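Local atomic coordinates of aac(6')-Ii (Enterococcus faecium, PDB entry 1N71), a protein that probably transfers an acetyl group from acetyl-coenzyme A to the 6'-amino group of aminoglycoside antibiotics, thereby conferring resistance. Residues 144-158 against 165-177. Residues are numbered along the deposited sequence; the frame is centred on the assembly and turned at random.
Sequences YEFYEKLGYKIVGVL and DKPDIWMAKTIIP. With COA (coenzyme A), chain E.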
loop_
_atom_site.group_PDB
_atom_site.type_symbol
_atom_site.label_atom_id
_atom_site.label_comp_id
_atom_site.label_asym_id
_atom_site.label_seq_id
_atom_site.Cartn_x
_atom_site.Cartn_y
_atom_site.Cartn_z
ATOM N N TYR A 144 4.123 -6.159 -15.591
ATOM C CA TYR A 144 2.849 -6.595 -15.029
ATOM C C TYR A 144 2.488 -7.954 -15.615
ATOM O O TYR A 144 1.929 -8.807 -14.927
ATOM C CB TYR A 144 1.713 -5.596 -15.321
ATOM C CG TYR A 144 1.045 -5.764 -16.675
ATOM C CD1 TYR A 144 1.541 -5.117 -17.807
ATOM C CD2 TYR A 144 -0.078 -6.580 -16.823
ATOM C CE1 TYR A 144 0.934 -5.277 -19.056
ATOM C CE2 TYR A 144 -0.692 -6.750 -18.069
ATOM C CZ TYR A 144 -0.177 -6.094 -19.182
ATOM O OH TYR A 144 -0.767 -6.261 -20.418
ATOM N N GLU A 145 2.812 -8.141 -16.892
ATOM C CA GLU A 145 2.520 -9.385 -17.589
ATOM C C GLU A 145 3.309 -10.548 -16.998
ATOM O O GLU A 145 2.872 -11.700 -17.057
ATOM C CB GLU A 145 2.831 -9.220 -19.077
ATOM C CG GLU A 145 2.456 -10.412 -19.936
ATOM C CD GLU A 145 2.247 -10.018 -21.391
ATOM O OE1 GLU A 145 3.023 -9.183 -21.899
ATOM O OE2 GLU A 145 1.308 -10.544 -22.025
ATOM N N PHE A 146 4.475 -10.244 -16.440
ATOM C CA PHE A 146 5.296 -11.267 -15.802
ATOM C C PHE A 146 4.489 -11.828 -14.634
ATOM O O PHE A 146 4.381 -13.043 -14.453
ATOM C CB PHE A 146 6.598 -10.650 -15.284
ATOM C CG PHE A 146 7.285 -11.474 -14.222
ATOM C CD1 PHE A 146 7.914 -12.676 -14.547
ATOM C CD2 PHE A 146 7.287 -11.051 -12.897
ATOM C CE1 PHE A 146 8.537 -13.444 -13.560
ATOM C CE2 PHE A 146 7.904 -11.807 -11.901
ATOM C CZ PHE A 146 8.532 -13.009 -12.233
ATOM N N TYR A 147 3.913 -10.931 -13.842
ATOM C CA TYR A 147 3.125 -11.349 -12.693
ATOM C C TYR A 147 1.848 -12.061 -13.121
ATOM O O TYR A 147 1.456 -13.053 -12.509
ATOM C CB TYR A 147 2.807 -10.140 -11.813
ATOM C CG TYR A 147 4.041 -9.563 -11.151
ATOM C CD1 TYR A 147 4.706 -10.263 -10.140
ATOM C CD2 TYR A 147 4.559 -8.333 -11.553
ATOM C CE1 TYR A 147 5.854 -9.752 -9.547
ATOM C CE2 TYR A 147 5.710 -7.808 -10.964
ATOM C CZ TYR A 147 6.350 -8.524 -9.963
ATOM O OH TYR A 147 7.476 -8.008 -9.374
ATOM N N GLU A 148 1.201 -11.572 -14.180
ATOM C CA GLU A 148 -0.013 -12.223 -14.656
ATOM C C GLU A 148 0.265 -13.688 -14.956
ATOM O O GLU A 148 -0.524 -14.560 -14.605
ATOM C CB GLU A 148 -0.543 -11.561 -15.928
ATOM C CG GLU A 148 -1.075 -10.165 -15.735
ATOM C CD GLU A 148 -2.075 -9.785 -16.806
ATOM O OE1 GLU A 148 -1.830 -10.104 -17.990
ATOM O OE2 GLU A 148 -3.101 -9.161 -16.464
ATOM N N LYS A 149 1.394 -13.959 -15.605
ATOM C CA LYS A 149 1.742 -15.328 -15.943
ATOM C C LYS A 149 1.999 -16.187 -14.711
ATOM O O LYS A 149 1.959 -17.413 -14.791
ATOM C CB LYS A 149 2.948 -15.349 -16.887
ATOM C CG LYS A 149 2.614 -14.774 -18.264
ATOM C CD LYS A 149 3.726 -15.000 -19.267
ATOM C CE LYS A 149 3.321 -14.505 -20.648
ATOM N NZ LYS A 149 4.395 -14.750 -21.651
ATOM N N LEU A 150 2.244 -15.548 -13.569
ATOM C CA LEU A 150 2.468 -16.289 -12.333
ATOM C C LEU A 150 1.188 -16.391 -11.512
ATOM O O LEU A 150 1.214 -16.795 -10.352
ATOM C CB LEU A 150 3.575 -15.640 -11.500
ATOM C CG LEU A 150 4.949 -15.698 -12.168
ATOM C CD1 LEU A 150 6.006 -15.151 -11.231
ATOM C CD2 LEU A 150 5.263 -17.142 -12.549
ATOM N N GLY A 151 0.069 -16.007 -12.116
ATOM C CA GLY A 151 -1.205 -16.107 -11.423
ATOM C C GLY A 151 -1.712 -14.867 -10.720
ATOM O O GLY A 151 -2.757 -14.917 -10.063
ATOM N N TYR A 152 -0.988 -13.760 -10.834
ATOM C CA TYR A 152 -1.433 -12.522 -10.196
ATOM C C TYR A 152 -2.418 -11.825 -11.118
ATOM O O TYR A 152 -2.354 -11.974 -12.337
ATOM C CB TYR A 152 -0.250 -11.595 -9.891
ATOM C CG TYR A 152 0.657 -12.134 -8.807
ATOM C CD1 TYR A 152 1.426 -13.279 -9.021
ATOM C CD2 TYR A 152 0.683 -11.552 -7.537
ATOM C CE1 TYR A 152 2.193 -13.840 -7.994
ATOM C CE2 TYR A 152 1.447 -12.107 -6.501
ATOM C CZ TYR A 152 2.192 -13.251 -6.739
ATOM O OH TYR A 152 2.909 -13.828 -5.717
ATOM N N LYS A 153 -3.327 -11.065 -10.528
ATOM C CA LYS A 153 -4.345 -10.353 -11.292
ATOM C C LYS A 153 -4.337 -8.876 -10.936
ATOM O O LYS A 153 -4.075 -8.517 -9.795
ATOM C CB LYS A 153 -5.714 -10.966 -10.970
ATOM C CG LYS A 153 -6.924 -10.097 -11.269
ATOM C CD LYS A 153 -8.216 -10.821 -10.866
ATOM C CE LYS A 153 -9.452 -10.004 -11.213
ATOM N NZ LYS A 153 -10.707 -10.809 -11.101
ATOM N N ILE A 154 -4.605 -8.010 -11.907
ATOM C CA ILE A 154 -4.662 -6.587 -11.599
ATOM C C ILE A 154 -5.974 -6.394 -10.854
ATOM O O ILE A 154 -7.049 -6.681 -11.391
ATOM C CB ILE A 154 -4.676 -5.710 -12.869
ATOM C CG1 ILE A 154 -3.374 -5.914 -13.657
ATOM C CG2 ILE A 154 -4.855 -4.230 -12.472
ATOM C CD1 ILE A 154 -3.336 -5.204 -15.021
ATOM N N VAL A 155 -5.886 -5.915 -9.617
ATOM C CA VAL A 155 -7.065 -5.701 -8.789
ATOM C C VAL A 155 -7.286 -4.234 -8.461
ATOM O O VAL A 155 -8.189 -3.888 -7.703
ATOM C CB VAL A 155 -6.962 -6.467 -7.466
ATOM C CG1 VAL A 155 -6.975 -7.966 -7.731
ATOM C CG2 VAL A 155 -5.683 -6.065 -6.731
ATOM N N GLY A 156 -6.454 -3.366 -9.018
ATOM C CA GLY A 156 -6.634 -1.953 -8.753
ATOM C C GLY A 156 -5.573 -1.097 -9.400
ATOM O O GLY A 156 -4.558 -1.606 -9.875
ATOM N N VAL A 157 -5.822 0.209 -9.424
ATOM C CA VAL A 157 -4.887 1.173 -9.983
ATOM C C VAL A 157 -4.916 2.434 -9.133
ATOM O O VAL A 157 -5.916 2.741 -8.491
ATOM C CB VAL A 157 -5.240 1.573 -11.447
ATOM C CG1 VAL A 157 -5.052 0.378 -12.379
ATOM C CG2 VAL A 157 -6.673 2.108 -11.520
ATOM N N LEU A 158 -3.801 3.150 -9.121
ATOM C CA LEU A 158 -3.695 4.393 -8.374
ATOM C C LEU A 158 -3.454 5.483 -9.412
ATOM O O LEU A 158 -2.322 5.722 -9.834
ATOM C CB LEU A 158 -2.530 4.323 -7.392
ATOM C CG LEU A 158 -2.317 5.564 -6.524
ATOM C CD1 LEU A 158 -3.649 6.052 -5.961
ATOM C CD2 LEU A 158 -1.338 5.224 -5.410
ATOM N N ASP A 165 -0.976 10.863 -15.253
ATOM C CA ASP A 165 -1.038 9.679 -16.099
ATOM C C ASP A 165 0.135 8.709 -16.002
ATOM O O ASP A 165 0.506 8.069 -16.985
ATOM C CB ASP A 165 -1.273 10.099 -17.552
ATOM C CG ASP A 165 -2.495 10.988 -17.701
ATOM O OD1 ASP A 165 -3.464 10.814 -16.925
ATOM O OD2 ASP A 165 -2.494 11.857 -18.596
ATOM N N LYS A 166 0.697 8.605 -14.800
ATOM C CA LYS A 166 1.804 7.698 -14.494
ATOM C C LYS A 166 1.329 6.987 -13.232
ATOM O O LYS A 166 1.803 7.244 -12.124
ATOM C CB LYS A 166 3.081 8.489 -14.221
ATOM C CG LYS A 166 3.577 9.256 -15.441
ATOM C CD LYS A 166 4.858 10.017 -15.148
ATOM C CE LYS A 166 5.371 10.702 -16.405
ATOM N NZ LYS A 166 6.640 11.444 -16.154
ATOM N N PRO A 167 0.372 6.068 -13.396
ATOM C CA PRO A 167 -0.225 5.300 -12.306
ATOM C C PRO A 167 0.590 4.160 -11.730
ATOM O O PRO A 167 1.620 3.766 -12.274
ATOM C CB PRO A 167 -1.496 4.775 -12.946
ATOM C CG PRO A 167 -0.975 4.367 -14.309
ATOM C CD PRO A 167 -0.103 5.568 -14.703
ATOM N N ASP A 168 0.112 3.647 -10.601
ATOM C CA ASP A 168 0.714 2.479 -9.991
ATOM C C ASP A 168 -0.360 1.440 -10.285
ATOM O O ASP A 168 -1.553 1.753 -10.266
ATOM C CB ASP A 168 0.900 2.646 -8.475
ATOM C CG ASP A 168 1.772 1.541 -7.870
ATOM O OD1 ASP A 168 2.478 0.853 -8.638
ATOM O OD2 ASP A 168 1.765 1.365 -6.631
ATOM N N ILE A 169 0.057 0.222 -10.604
ATOM C CA ILE A 169 -0.881 -0.848 -10.907
ATOM C C ILE A 169 -0.798 -1.869 -9.777
ATOM O O ILE A 169 0.276 -2.409 -9.518
ATOM C CB ILE A 169 -0.511 -1.537 -12.232
ATOM C CG1 ILE A 169 -0.534 -0.511 -13.374
ATOM C CG2 ILE A 169 -1.477 -2.679 -12.513
ATOM C CD1 ILE A 169 0.053 -1.021 -14.696
ATOM N N TRP A 170 -1.921 -2.119 -9.106
ATOM C CA TRP A 170 -1.963 -3.074 -7.998
ATOM C C TRP A 170 -2.366 -4.464 -8.474
ATOM O O TRP A 170 -3.398 -4.632 -9.118
ATOM C CB TRP A 170 -2.961 -2.620 -6.925
ATOM C CG TRP A 170 -2.460 -1.561 -5.999
ATOM C CD1 TRP A 170 -1.333 -1.610 -5.223
ATOM C CD2 TRP A 170 -3.108 -0.321 -5.685
ATOM N NE1 TRP A 170 -1.245 -0.481 -4.442
ATOM C CE2 TRP A 170 -2.321 0.327 -4.706
ATOM C CE3 TRP A 170 -4.279 0.303 -6.134
ATOM C CZ2 TRP A 170 -2.667 1.570 -4.167
ATOM C CZ3 TRP A 170 -4.626 1.542 -5.596
ATOM C CH2 TRP A 170 -3.819 2.161 -4.622
ATOM N N MET A 171 -1.551 -5.459 -8.137
ATOM C CA MET A 171 -1.816 -6.836 -8.517
ATOM C C MET A 171 -1.814 -7.721 -7.273
ATOM O O MET A 171 -1.123 -7.435 -6.296
ATOM C CB MET A 171 -0.758 -7.315 -9.505
ATOM C CG MET A 171 -0.650 -6.427 -10.738
ATOM S SD MET A 171 0.415 -7.106 -11.994
ATOM C CE MET A 171 -0.527 -8.540 -12.494
ATOM N N ALA A 172 -2.580 -8.803 -7.309
ATOM C CA ALA A 172 -2.646 -9.676 -6.148
ATOM C C ALA A 172 -2.941 -11.112 -6.526
ATOM O O ALA A 172 -3.464 -11.402 -7.608
ATOM C CB ALA A 172 -3.707 -9.159 -5.179
ATOM N N LYS A 173 -2.595 -12.007 -5.617
ATOM C CA LYS A 173 -2.818 -13.426 -5.807
ATOM C C LYS A 173 -3.052 -14.051 -4.440
ATOM O O LYS A 173 -2.384 -13.706 -3.466
ATOM C CB LYS A 173 -1.591 -14.073 -6.466
ATOM C CG LYS A 173 -1.706 -15.585 -6.664
ATOM C CD LYS A 173 -0.419 -16.167 -7.255
ATOM C CE LYS A 173 -0.521 -17.671 -7.461
ATOM N NZ LYS A 173 0.763 -18.251 -7.982
ATOM N N THR A 174 -4.040 -14.931 -4.354
ATOM C CA THR A 174 -4.298 -15.635 -3.109
ATOM C C THR A 174 -3.516 -16.923 -3.357
ATOM O O THR A 174 -3.746 -17.624 -4.342
ATOM C CB THR A 174 -5.799 -15.861 -2.915
ATOM O OG1 THR A 174 -6.392 -14.629 -2.472
ATOM C CG2 THR A 174 -6.057 -16.945 -1.891
ATOM N N ILE A 175 -2.577 -17.216 -2.466
ATOM C CA ILE A 175 -1.676 -18.348 -2.658
ATOM C C ILE A 175 -1.997 -19.735 -2.119
ATOM O O ILE A 175 -1.198 -20.656 -2.285
ATOM C CB ILE A 175 -0.273 -17.955 -2.172
ATOM C CG1 ILE A 175 -0.314 -17.621 -0.676
ATOM C CG2 ILE A 175 0.208 -16.732 -2.953
ATOM C CD1 ILE A 175 1.027 -17.242 -0.099
ATOM N N ILE A 176 -3.145 -19.900 -1.481
ATOM C CA ILE A 176 -3.513 -21.206 -0.959
ATOM C C ILE A 176 -4.966 -21.498 -1.284
ATOM O O ILE A 176 -5.730 -20.594 -1.633
ATOM C CB ILE A 176 -3.324 -21.285 0.574
ATOM C CG1 ILE A 176 -4.163 -20.208 1.261
ATOM C CG2 ILE A 176 -1.847 -21.129 0.930
ATOM C CD1 ILE A 176 -4.134 -20.282 2.781
ATOM N N PRO A 177 -5.366 -22.773 -1.176
ATOM C CA PRO A 177 -6.737 -23.184 -1.458
ATOM C C PRO A 177 -7.731 -22.473 -0.554
ATOM O O PRO A 177 -7.494 -22.274 0.637
ATOM C CB PRO A 177 -6.710 -24.688 -1.197
ATOM C CG PRO A 177 -5.307 -25.058 -1.548
ATOM C CD PRO A 177 -4.518 -23.949 -0.907
HETATM N N1A COA E . 6.978 -8.331 -19.930
HETATM C C2A COA E . 6.271 -9.404 -20.329
HETATM N N3A COA E . 6.485 -10.702 -20.013
HETATM C C4A COA E . 7.567 -10.839 -19.172
HETATM C C5A COA E . 8.378 -9.838 -18.687
HETATM C C6A COA E . 8.050 -8.505 -19.091
HETATM N N6A COA E . 8.751 -7.446 -18.694
HETATM N N7A COA E . 9.368 -10.359 -17.867
HETATM C C8A COA E . 9.143 -11.640 -17.888
HETATM N N9A COA E . 8.067 -12.009 -18.661
HETATM C C1B COA E . 7.539 -13.358 -18.913
HETATM C C2B COA E . 8.504 -14.247 -19.701
HETATM O O2B COA E . 8.300 -14.037 -21.104
HETATM C C3B COA E . 8.119 -15.679 -19.348
HETATM O O3B COA E . 6.934 -16.018 -20.089
HETATM P P3B COA E . 6.861 -17.362 -20.977
HETATM O O7A COA E . 7.980 -17.225 -21.940
HETATM O O8A COA E . 5.511 -17.301 -21.590
HETATM O O9A COA E . 7.031 -18.459 -19.993
HETATM C C4B COA E . 7.726 -15.526 -17.872
HETATM O O4B COA E . 7.350 -14.149 -17.744
HETATM C C5B COA E . 8.821 -15.909 -16.866
HETATM O O5B COA E . 9.890 -14.955 -16.904
HETATM P P1A COA E . 11.234 -15.135 -16.029
HETATM O O1A COA E . 12.326 -15.566 -16.928
HETATM O O2A COA E . 10.919 -15.922 -14.815
HETATM O O3A COA E . 11.493 -13.614 -15.587
HETATM P P2A COA E . 12.885 -12.929 -15.163
HETATM O O4A COA E . 13.415 -12.180 -16.322
HETATM O O5A COA E . 13.744 -13.904 -14.462
HETATM O O6A COA E . 12.374 -11.863 -14.075
HETATM C CBP COA E . 11.509 -9.605 -13.804
HETATM C CCP COA E . 11.261 -11.000 -14.360
HETATM C CDP COA E . 10.338 -8.707 -14.225
HETATM C CEP COA E . 11.579 -9.688 -12.251
HETATM C CAP COA E . 12.880 -9.068 -14.403
HETATM O OAP COA E . 12.826 -8.941 -15.828
HETATM C C9P COA E . 13.374 -7.779 -13.722
HETATM O O9P COA E . 14.276 -7.829 -12.873
HETATM N N8P COA E . 12.777 -6.641 -14.100
HETATM C C7P COA E . 13.087 -5.312 -13.584
HETATM C C6P COA E . 12.514 -5.070 -12.190
HETATM C C5P COA E . 11.039 -4.712 -12.194
HETATM O O5P COA E . 10.612 -3.809 -12.923
HETATM N N4P COA E . 10.258 -5.425 -11.369
HETATM C C3P COA E . 8.811 -5.249 -11.209
HETATM C C2P COA E . 8.418 -5.034 -9.755
HETATM S S1P COA E . 7.242 -3.688 -9.527
HETATM O O HOH W 1 -4.819 -13.582 -8.766
#
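K153 and A172 exchange two backbone hydrogen bonds, and L158 pairs likewise with D168 at the other end of this antiparallel hairpin. Between them a classic beta bulge sets V155 and G156 against W170: W170 O takes a good bond from V155 N (2.8 Å) and a weak one from G156 N, while W170 N gives to G156 O. G156, with no side chain, lets the W170 indole lie close against the bulge; L158 CB makes an off-centre CH-pi contact with its six-membered ring.

Beyond the strands, G151, at positive phi, closes helix 144-149 in a Schellman motif, Y152 N bonding to Y147 O and G151 N to E148 O; Y147 O also accepts L150 N from the opposite face of its plane. K173, fully extended (chi1 178°), lays CB over the Y152 ring, 3.6 Å from its centroid, and carries NZ to L150 O (2.8 Å), with a salt bridge to E96 besides. A water donates to both G151 O and A172 O.

Flexible, unbranched M171 bends at chi3 (67°), turning CE to 3.7 Å from E148 CG; SD lies obliquely beside the Y147 ring, a Met-aromatic contact.

Helix 144-149 packs on the GNAT sheet through M171 and, by Y147, on L109 of strand 106-112, its K149 NZ binding coenzyme A; strand 168-174 runs between 153-158 and 106-112, and W170 stacks on W170 of the second subunit.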